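Local atomic coordinates of putative phophotriesterase (Proteus mirabilis, PDB entry 3RHG), a protein that probably hydrolyses ester bonds, as a zinc-binding amidohydrolase of the phosphotriesterase family that carries two divalent metal ions per subunit. Residues 222-234 / 243-255. Residues are numbered along the deposited sequence; the frame is centred on the assembly and turned at random.
With ZN (zinc ion), chain C; BEZ (benzoic acid), chain D.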
ATOM      1  N   PRO A 222      32.106 -11.269  -8.841  1.00 17.50           N
ATOM      2  CA  PRO A 222      31.003 -10.484  -8.278  1.00 17.85           C
ATOM      3  C   PRO A 222      29.919 -10.144  -9.316  1.00 16.78           C
ATOM      4  O   PRO A 222      28.767  -9.925  -8.952  1.00 16.77           O
ATOM      5  CB  PRO A 222      31.675  -9.194  -7.777  1.00 20.33           C
ATOM      6  CG  PRO A 222      33.153  -9.493  -7.735  1.00 20.69           C
ATOM      7  CD  PRO A 222      33.425 -10.615  -8.694  1.00 18.92           C
ATOM      8  N   ALA A 223      30.285 -10.057 -10.600  1.00 16.99           N
ATOM      9  CA  ALA A 223      29.311  -9.697 -11.630  1.00 18.06           C
ATOM     10  C   ALA A 223      28.299 -10.811 -11.919  1.00 17.43           C
ATOM     11  O   ALA A 223      27.348 -10.620 -12.681  1.00 18.16           O
ATOM     12  CB  ALA A 223      30.038  -9.303 -12.906  1.00 19.44           C
ATOM     13  N   LYS A 224      28.495 -11.981 -11.304  1.00 16.71           N
ATOM     14  CA  LYS A 224      27.538 -13.065 -11.454  1.00 14.56           C
ATOM     15  C   LYS A 224      26.797 -13.320 -10.131  1.00 16.62           C
ATOM     16  O   LYS A 224      26.128 -14.338  -9.993  1.00 16.69           O
ATOM     17  CB  LYS A 224      28.239 -14.345 -11.970  1.00 14.82           C
ATOM     18  CG  LYS A 224      28.779 -14.230 -13.418  1.00 16.86           C
ATOM     19  CD  LYS A 224      27.660 -14.009 -14.428  1.00 17.27           C
ATOM     20  CE  LYS A 224      26.759 -15.257 -14.595  1.00 18.24           C
ATOM     21  NZ  LYS A 224      25.723 -14.995 -15.669  1.00 18.13           N
ATOM     22  N   ILE A 225      26.885 -12.374  -9.190  1.00 16.24           N
ATOM     23  CA  ILE A 225      26.186 -12.479  -7.901  1.00 16.01           C
ATOM     24  C   ILE A 225      25.182 -11.340  -7.747  1.00 16.38           C
ATOM     25  O   ILE A 225      25.509 -10.173  -8.004  1.00 16.53           O
ATOM     26  CB  ILE A 225      27.200 -12.453  -6.739  1.00 16.87           C
ATOM     27  CG1 ILE A 225      28.007 -13.776  -6.775  1.00 22.34           C
ATOM     28  CG2 ILE A 225      26.501 -12.279  -5.357  1.00 16.55           C
ATOM     29  CD1 ILE A 225      29.237 -13.730  -5.994  1.00 27.23           C
ATOM     30  N   SER A 226      23.961 -11.675  -7.331  1.00 15.35           N
ATOM     31  CA  SER A 226      22.967 -10.668  -6.989  1.00 14.54           C
ATOM     32  C   SER A 226      22.485 -10.832  -5.560  1.00 15.08           C
ATOM     33  O   SER A 226      22.255 -11.969  -5.085  1.00 16.44           O
ATOM     34  CB  SER A 226      21.778 -10.701  -7.956  1.00 18.03           C
ATOM     35  OG  SER A 226      21.206 -12.001  -7.985  1.00 17.10           O
ATOM     36  N   LEU A 227      22.338  -9.698  -4.883  1.00 15.28           N
ATOM     37  CA  LEU A 227      21.809  -9.700  -3.526  1.00 14.72           C
ATOM     38  C   LEU A 227      20.307  -9.422  -3.580  1.00 15.89           C
ATOM     39  O   LEU A 227      19.895  -8.314  -3.868  1.00 15.82           O
ATOM     40  CB  LEU A 227      22.549  -8.694  -2.618  1.00 15.75           C
ATOM     41  CG  LEU A 227      24.065  -8.908  -2.512  1.00 17.41           C
ATOM     42  CD1 LEU A 227      24.691  -7.903  -1.513  1.00 19.28           C
ATOM     43  CD2 LEU A 227      24.345 -10.356  -2.064  1.00 19.01           C
ATOM     44  N   ALA A 228      19.490 -10.438  -3.333  1.00 16.75           N
ATOM     45  CA  ALA A 228      18.040 -10.264  -3.322  1.00 15.67           C
ATOM     46  C   ALA A 228      17.593  -9.444  -2.105  1.00 14.85           C
ATOM     47  O   ALA A 228      18.303  -9.321  -1.112  1.00 16.92           O
ATOM     48  CB  ALA A 228      17.326 -11.638  -3.290  1.00 17.40           C
ATOM     49  N   HIS A 229      16.396  -8.903  -2.204  1.00 15.91           N
ATOM     50  CA  HIS A 229      15.750  -8.194  -1.119  1.00 15.52           C
ATOM     51  C   HIS A 229      16.618  -7.031  -0.620  1.00 15.59           C
ATOM     52  O   HIS A 229      16.769  -6.799   0.583  1.00 18.14           O
ATOM     53  CB  HIS A 229      15.424  -9.168   0.022  1.00 16.07           C
ATOM     54  CG  HIS A 229      14.845 -10.468  -0.437  1.00 18.74           C
ATOM     55  ND1 HIS A 229      13.962 -10.559  -1.492  1.00 20.14           N
ATOM     56  CD2 HIS A 229      15.013 -11.733   0.017  1.00 19.03           C
ATOM     57  CE1 HIS A 229      13.631 -11.824  -1.690  1.00 18.72           C
ATOM     58  NE2 HIS A 229      14.241 -12.559  -0.777  1.00 17.97           N
ATOM     59  N   SER A 230      17.188  -6.291  -1.563  1.00 16.22           N
ATOM     60  CA  SER A 230      17.918  -5.092  -1.214  1.00 15.33           C
ATOM     61  C   SER A 230      16.950  -3.951  -0.879  1.00 15.74           C
ATOM     62  O   SER A 230      17.375  -2.931  -0.330  1.00 18.06           O
ATOM     63  CB  SER A 230      18.834  -4.680  -2.380  1.00 17.58           C
ATOM     64  OG  SER A 230      19.829  -5.673  -2.629  1.00 17.93           O
ATOM     65  N   ASP A 231      15.661  -4.117  -1.204  1.00 17.11           N
ATOM     66  CA  ASP A 231      14.705  -3.006  -1.088  1.00 18.33           C
ATOM     67  C   ASP A 231      14.676  -2.372   0.313  1.00 19.43           C
ATOM     68  O   ASP A 231      14.688  -1.150   0.434  1.00 18.83           O
ATOM     69  CB  ASP A 231      13.274  -3.415  -1.502  1.00 17.96           C
ATOM     70  CG  ASP A 231      13.242  -4.307  -2.748  1.00 17.71           C
ATOM     71  OD1 ASP A 231      12.473  -3.970  -3.674  1.00 18.69           O
ATOM     72  OD2 ASP A 231      13.974  -5.334  -2.800  1.00 17.80           O
ATOM     73  N   PRO A 232      14.627  -3.194   1.386  1.00 17.96           N
ATOM     74  CA  PRO A 232      14.468  -2.547   2.695  1.00 19.57           C
ATOM     75  C   PRO A 232      15.711  -1.814   3.187  1.00 20.05           C
ATOM     76  O   PRO A 232      15.644  -1.158   4.234  1.00 23.15           O
ATOM     77  CB  PRO A 232      14.117  -3.721   3.637  1.00 19.40           C
ATOM     78  CG  PRO A 232      13.593  -4.808   2.713  1.00 17.28           C
ATOM     79  CD  PRO A 232      14.487  -4.662   1.489  1.00 18.65           C
ATOM     80  N   SER A 233      16.835  -1.933   2.468  1.00 17.75           N
ATOM     81  CA  SER A 233      18.011  -1.133   2.803  1.00 18.16           C
ATOM     82  C   SER A 233      18.169   0.079   1.886  1.00 19.37           C
ATOM     83  O   SER A 233      19.216   0.728   1.875  1.00 21.66           O
ATOM     84  CB  SER A 233      19.289  -1.971   2.857  1.00 18.96           C
ATOM     85  OG  SER A 233      19.577  -2.600   1.612  1.00 18.99           O
ATOM     86  N   GLY A 234      17.105   0.410   1.161  1.00 20.03           N
ATOM     87  CA  GLY A 234      17.204   1.467   0.131  1.00 19.22           C
ATOM     88  C   GLY A 234      17.507   2.854   0.715  1.00 18.96           C
ATOM     89  O   GLY A 234      18.074   3.710   0.008  1.00 23.24           O
ATOM     90  N   MET A 243      28.190  -2.163  -1.048  1.00 19.36           N
ATOM     91  CA  MET A 243      27.983  -3.457  -1.706  1.00 19.05           C
ATOM     92  C   MET A 243      28.259  -3.332  -3.195  1.00 18.48           C
ATOM     93  O   MET A 243      28.928  -4.172  -3.793  1.00 19.49           O
ATOM     94  CB  MET A 243      26.554  -3.963  -1.485  1.00 18.12           C
ATOM     95  CG  MET A 243      26.191  -4.243  -0.026  1.00 19.36           C
ATOM     96  SD  MET A 243      27.313  -5.384   0.825  1.00 24.21           S
ATOM     97  CE  MET A 243      28.321  -4.268   1.815  1.00 23.95           C
ATOM     98  N   LEU A 244      27.718  -2.284  -3.799  1.00 18.56           N
ATOM     99  CA  LEU A 244      27.919  -2.086  -5.236  1.00 18.75           C
ATOM    100  C   LEU A 244      29.401  -1.931  -5.551  1.00 19.88           C
ATOM    101  O   LEU A 244      29.885  -2.389  -6.600  1.00 19.21           O
ATOM    102  CB  LEU A 244      27.127  -0.878  -5.718  1.00 17.72           C
ATOM    103  CG  LEU A 244      25.589  -1.034  -5.690  1.00 17.48           C
ATOM    104  CD1 LEU A 244      24.870   0.331  -5.628  1.00 21.50           C
ATOM    105  CD2 LEU A 244      25.108  -1.835  -6.892  1.00 19.42           C
ATOM    106  N   ASP A 245      30.134  -1.287  -4.645  1.00 19.20           N
ATOM    107  CA  ASP A 245      31.559  -1.065  -4.894  1.00 21.26           C
ATOM    108  C   ASP A 245      32.344  -2.378  -4.884  1.00 21.26           C
ATOM    109  O   ASP A 245      33.443  -2.453  -5.439  1.00 24.41           O
ATOM    110  CB  ASP A 245      32.149  -0.072  -3.895  1.00 21.77           C
ATOM    111  CG  ASP A 245      31.753   1.350  -4.183  1.00 24.58           C
ATOM    112  OD1 ASP A 245      31.249   1.612  -5.300  1.00 25.70           O
ATOM    113  OD2 ASP A 245      31.958   2.211  -3.294  1.00 27.72           O
ATOM    114  N   ARG A 246      31.772  -3.419  -4.270  1.00 20.01           N
ATOM    115  CA  ARG A 246      32.385  -4.738  -4.296  1.00 20.12           C
ATOM    116  C   ARG A 246      32.070  -5.498  -5.587  1.00 19.98           C
ATOM    117  O   ARG A 246      32.581  -6.602  -5.816  1.00 20.39           O
ATOM    118  CB  ARG A 246      32.026  -5.557  -3.033  1.00 19.32           C
ATOM    119  CG  ARG A 246      32.511  -4.869  -1.755  1.00 21.02           C
ATOM    120  CD  ARG A 246      32.299  -5.712  -0.503  1.00 19.78           C
ATOM    121  NE  ARG A 246      33.167  -6.873  -0.521  1.00 20.78           N
ATOM    122  CZ  ARG A 246      33.288  -7.723   0.495  1.00 20.12           C
ATOM    123  NH1 ARG A 246      32.581  -7.520   1.609  1.00 22.11           N
ATOM    124  NH2 ARG A 246      34.114  -8.766   0.392  1.00 24.35           N
ATOM    125  N   GLY A 247      31.235  -4.903  -6.438  1.00 18.65           N
ATOM    126  CA  GLY A 247      31.081  -5.416  -7.799  1.00 19.40           C
ATOM    127  C   GLY A 247      29.814  -6.209  -8.079  1.00 18.25           C
ATOM    128  O   GLY A 247      29.574  -6.609  -9.217  1.00 18.91           O
ATOM    129  N   VAL A 248      28.995  -6.436  -7.048  1.00 19.65           N
ATOM    130  CA  VAL A 248      27.824  -7.287  -7.186  1.00 17.76           C
ATOM    131  C   VAL A 248      26.604  -6.501  -7.649  1.00 17.79           C
ATOM    132  O   VAL A 248      26.617  -5.260  -7.663  1.00 18.83           O
ATOM    133  CB  VAL A 248      27.486  -8.010  -5.851  1.00 17.14           C
ATOM    134  CG1 VAL A 248      28.694  -8.845  -5.406  1.00 18.81           C
ATOM    135  CG2 VAL A 248      26.993  -7.007  -4.777  1.00 19.51           C
ATOM    136  N   TRP A 249      25.545  -7.227  -8.008  1.00 16.52           N
ATOM    137  CA  TRP A 249      24.278  -6.617  -8.369  1.00 16.91           C
ATOM    138  C   TRP A 249      23.405  -6.445  -7.140  1.00 16.54           C
ATOM    139  O   TRP A 249      23.334  -7.353  -6.292  1.00 17.72           O
ATOM    140  CB  TRP A 249      23.527  -7.509  -9.358  1.00 16.83           C
ATOM    141  CG  TRP A 249      24.207  -7.717 -10.666  1.00 17.34           C
ATOM    142  CD1 TRP A 249      25.210  -8.603 -10.943  1.00 16.65           C
ATOM    143  CD2 TRP A 249      23.917  -7.038 -11.905  1.00 16.58           C
ATOM    144  NE1 TRP A 249      25.563  -8.521 -12.277  1.00 16.81           N
ATOM    145  CE2 TRP A 249      24.766  -7.590 -12.890  1.00 16.47           C
ATOM    146  CE3 TRP A 249      22.986  -6.065 -12.279  1.00 17.01           C
ATOM    147  CZ2 TRP A 249      24.757  -7.149 -14.227  1.00 18.25           C
ATOM    148  CZ3 TRP A 249      22.981  -5.617 -13.614  1.00 17.75           C
ATOM    149  CH2 TRP A 249      23.848  -6.184 -14.570  1.00 20.43           C
ATOM    150  N   LEU A 250      22.739  -5.305  -7.017  1.00 15.71           N
ATOM    151  CA  LEU A 250      21.693  -5.164  -6.014  1.00 17.20           C
ATOM    152  C   LEU A 250      20.357  -5.389  -6.691  1.00 18.29           C
ATOM    153  O   LEU A 250      20.045  -4.743  -7.685  1.00 18.07           O
ATOM    154  CB  LEU A 250      21.716  -3.783  -5.332  1.00 16.78           C
ATOM    155  CG  LEU A 250      22.934  -3.526  -4.435  1.00 16.28           C
ATOM    156  CD1 LEU A 250      22.728  -2.202  -3.662  1.00 20.06           C
ATOM    157  CD2 LEU A 250      23.176  -4.669  -3.462  1.00 18.90           C
ATOM    158  N   GLU A 251      19.559  -6.292  -6.138  1.00 16.89           N
ATOM    159  CA  GLU A 251      18.259  -6.600  -6.701  1.00 15.35           C
ATOM    160  C   GLU A 251      17.159  -6.050  -5.802  1.00 16.24           C
ATOM    161  O   GLU A 251      17.080  -6.387  -4.602  1.00 16.87           O
ATOM    162  CB  GLU A 251      18.106  -8.113  -6.847  1.00 16.99           C
ATOM    163  CG  GLU A 251      16.750  -8.572  -7.342  1.00 15.54           C
ATOM    164  CD  GLU A 251      16.757 -10.067  -7.545  1.00 18.30           C
ATOM    165  OE1 GLU A 251      16.401 -10.843  -6.609  1.00 18.44           O
ATOM    166  OE2 GLU A 251      17.180 -10.478  -8.637  1.00 20.35           O
ATOM    167  N   PHE A 252      16.336  -5.177  -6.379  1.00 16.35           N
ATOM    168  CA  PHE A 252      15.163  -4.622  -5.737  1.00 16.81           C
ATOM    169  C   PHE A 252      14.025  -5.450  -6.256  1.00 17.52           C
ATOM    170  O   PHE A 252      13.465  -5.167  -7.322  1.00 18.46           O
ATOM    171  CB  PHE A 252      15.002  -3.131  -6.081  1.00 16.94           C
ATOM    172  CG  PHE A 252      16.059  -2.254  -5.451  1.00 17.53           C
ATOM    173  CD1 PHE A 252      15.772  -1.503  -4.313  1.00 17.72           C
ATOM    174  CD2 PHE A 252      17.343  -2.197  -5.988  1.00 19.57           C
ATOM    175  CE1 PHE A 252      16.759  -0.698  -3.716  1.00 18.82           C
ATOM    176  CE2 PHE A 252      18.338  -1.400  -5.419  1.00 19.12           C
ATOM    177  CZ  PHE A 252      18.047  -0.633  -4.283  1.00 19.94           C
ATOM    178  N   ASP A 253      13.714  -6.521  -5.533  1.00 17.60           N
ATOM    179  CA  ASP A 253      12.755  -7.495  -6.022  1.00 18.02           C
ATOM    180  C   ASP A 253      11.444  -7.484  -5.221  1.00 18.20           C
ATOM    181  O   ASP A 253      10.646  -8.421  -5.335  1.00 19.64           O
ATOM    182  CB  ASP A 253      13.386  -8.900  -5.993  1.00 18.66           C
ATOM    183  CG  ASP A 253      14.075  -9.196  -4.684  1.00 16.23           C
ATOM    184  OD1 ASP A 253      13.539  -8.759  -3.657  1.00 19.70           O
ATOM    185  OD2 ASP A 253      15.167  -9.810  -4.679  1.00 17.29           O
ATOM    186  N   MET A 254      11.191  -6.416  -4.457  1.00 17.09           N
ATOM    187  CA  MET A 254       9.961  -6.344  -3.645  1.00 17.27           C
ATOM    188  C   MET A 254       9.104  -5.194  -4.139  1.00 17.68           C
ATOM    189  O   MET A 254       8.314  -4.611  -3.398  1.00 17.91           O
ATOM    190  CB  MET A 254      10.301  -6.188  -2.167  1.00 19.64           C
ATOM    191  CG  MET A 254      11.141  -7.345  -1.667  1.00 18.55           C
ATOM    192  SD  MET A 254      11.983  -7.034  -0.091  1.00 21.60           S
ATOM    193  CE  MET A 254      10.605  -6.918   1.033  1.00 23.36           C
ATOM    194  N   ILE A 255       9.261  -4.864  -5.421  1.00 17.34           N
ATOM    195  CA  ILE A 255       8.595  -3.676  -5.933  1.00 18.81           C
ATOM    196  C   ILE A 255       7.116  -3.942  -6.074  1.00 19.29           C
ATOM    197  O   ILE A 255       6.713  -4.848  -6.811  1.00 19.83           O
ATOM    198  CB  ILE A 255       9.239  -3.225  -7.272  1.00 18.59           C
ATOM    199  CG1 ILE A 255      10.676  -2.763  -7.002  1.00 18.63           C
ATOM    200  CG2 ILE A 255       8.420  -2.077  -7.939  1.00 21.24           C
ATOM    201  CD1 ILE A 255      11.473  -2.474  -8.266  1.00 20.83           C
TER
HETATM  202 ZN    ZN C 368      14.036 -14.560  -0.453  1.00 22.50          ZN
HETATM  203  C   BEZ D 369      11.523 -12.118   4.193  1.00 36.16           C
HETATM  204  O1  BEZ D 369      12.763 -12.234   4.301  1.00 38.65           O
HETATM  205  O2  BEZ D 369      10.784 -12.451   5.150  1.00 40.04           O
HETATM  206  C1  BEZ D 369      10.911 -11.584   2.937  1.00 28.24           C
HETATM  207  C2  BEZ D 369      11.693 -11.341   1.805  1.00 30.56           C
HETATM  208  C3  BEZ D 369      11.098 -10.858   0.640  1.00 29.17           C
HETATM  209  C4  BEZ D 369       9.735 -10.597   0.612  1.00 28.43           C
HETATM  210  C5  BEZ D 369       8.964 -10.829   1.746  1.00 27.32           C
HETATM  211  C6  BEZ D 369       9.542 -11.327   2.911  1.00 30.20           C
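Asp253 holds His229 by two bonds: OD1 takes the ring N-H from His229 ND1 at 2.8 Å, and OD2 takes the backbone N-H of His229 at 2.9 Å. Both donors arrive on the syn sides, though out of the plane of a carboxylate that is itself turned 70° from the imidazole. With ND1 thus donating, His229 NE2 is left to bind zinc at 2.0 Å, a metal that Glu166 and His199 also ligate. The ring is sandwiched as well, Ala228 CB lying over one face and the benzoic acid over the other, where its C3 is 3.6 Å from His229 CE1. Asp231 reaches back in turn: its OD1 accepts from Met254 N at 2.9 Å, the donor standing 43° out of the carboxylate plane, while the bond from Asp253 N to Asp231 OD2 is weak.

These loops follow adjacent parallel strands, 225-227 and 249-252, of the eight-stranded amidohydrolase (beta/alpha)8 barrel, joined through helix 237-245 as a beta-alpha-beta unit. Trp249 N to Ile225 O, Leu227 N to Trp249 O and Glu251 N to Leu227 O tie the strands. Leu227 O also accepts from Ser230 OG, on the opposite face of its plane from Glu251 N.

Where the strands begin, Trp249 NE1 donates to Ala223 O at 2.8 Å, nearly in the indole plane, and Pro222 CB rests 3.8 Å from Val248 CG1. Further along, Leu227 CD1 packs against Val248 CG2 and Leu250 CD2. By the pocket, Met254 SD rests against Pro232 CD, and a bend at chi3 (67°) turns Met254 CE to 3.8 Å from C4 of the benzoic acid.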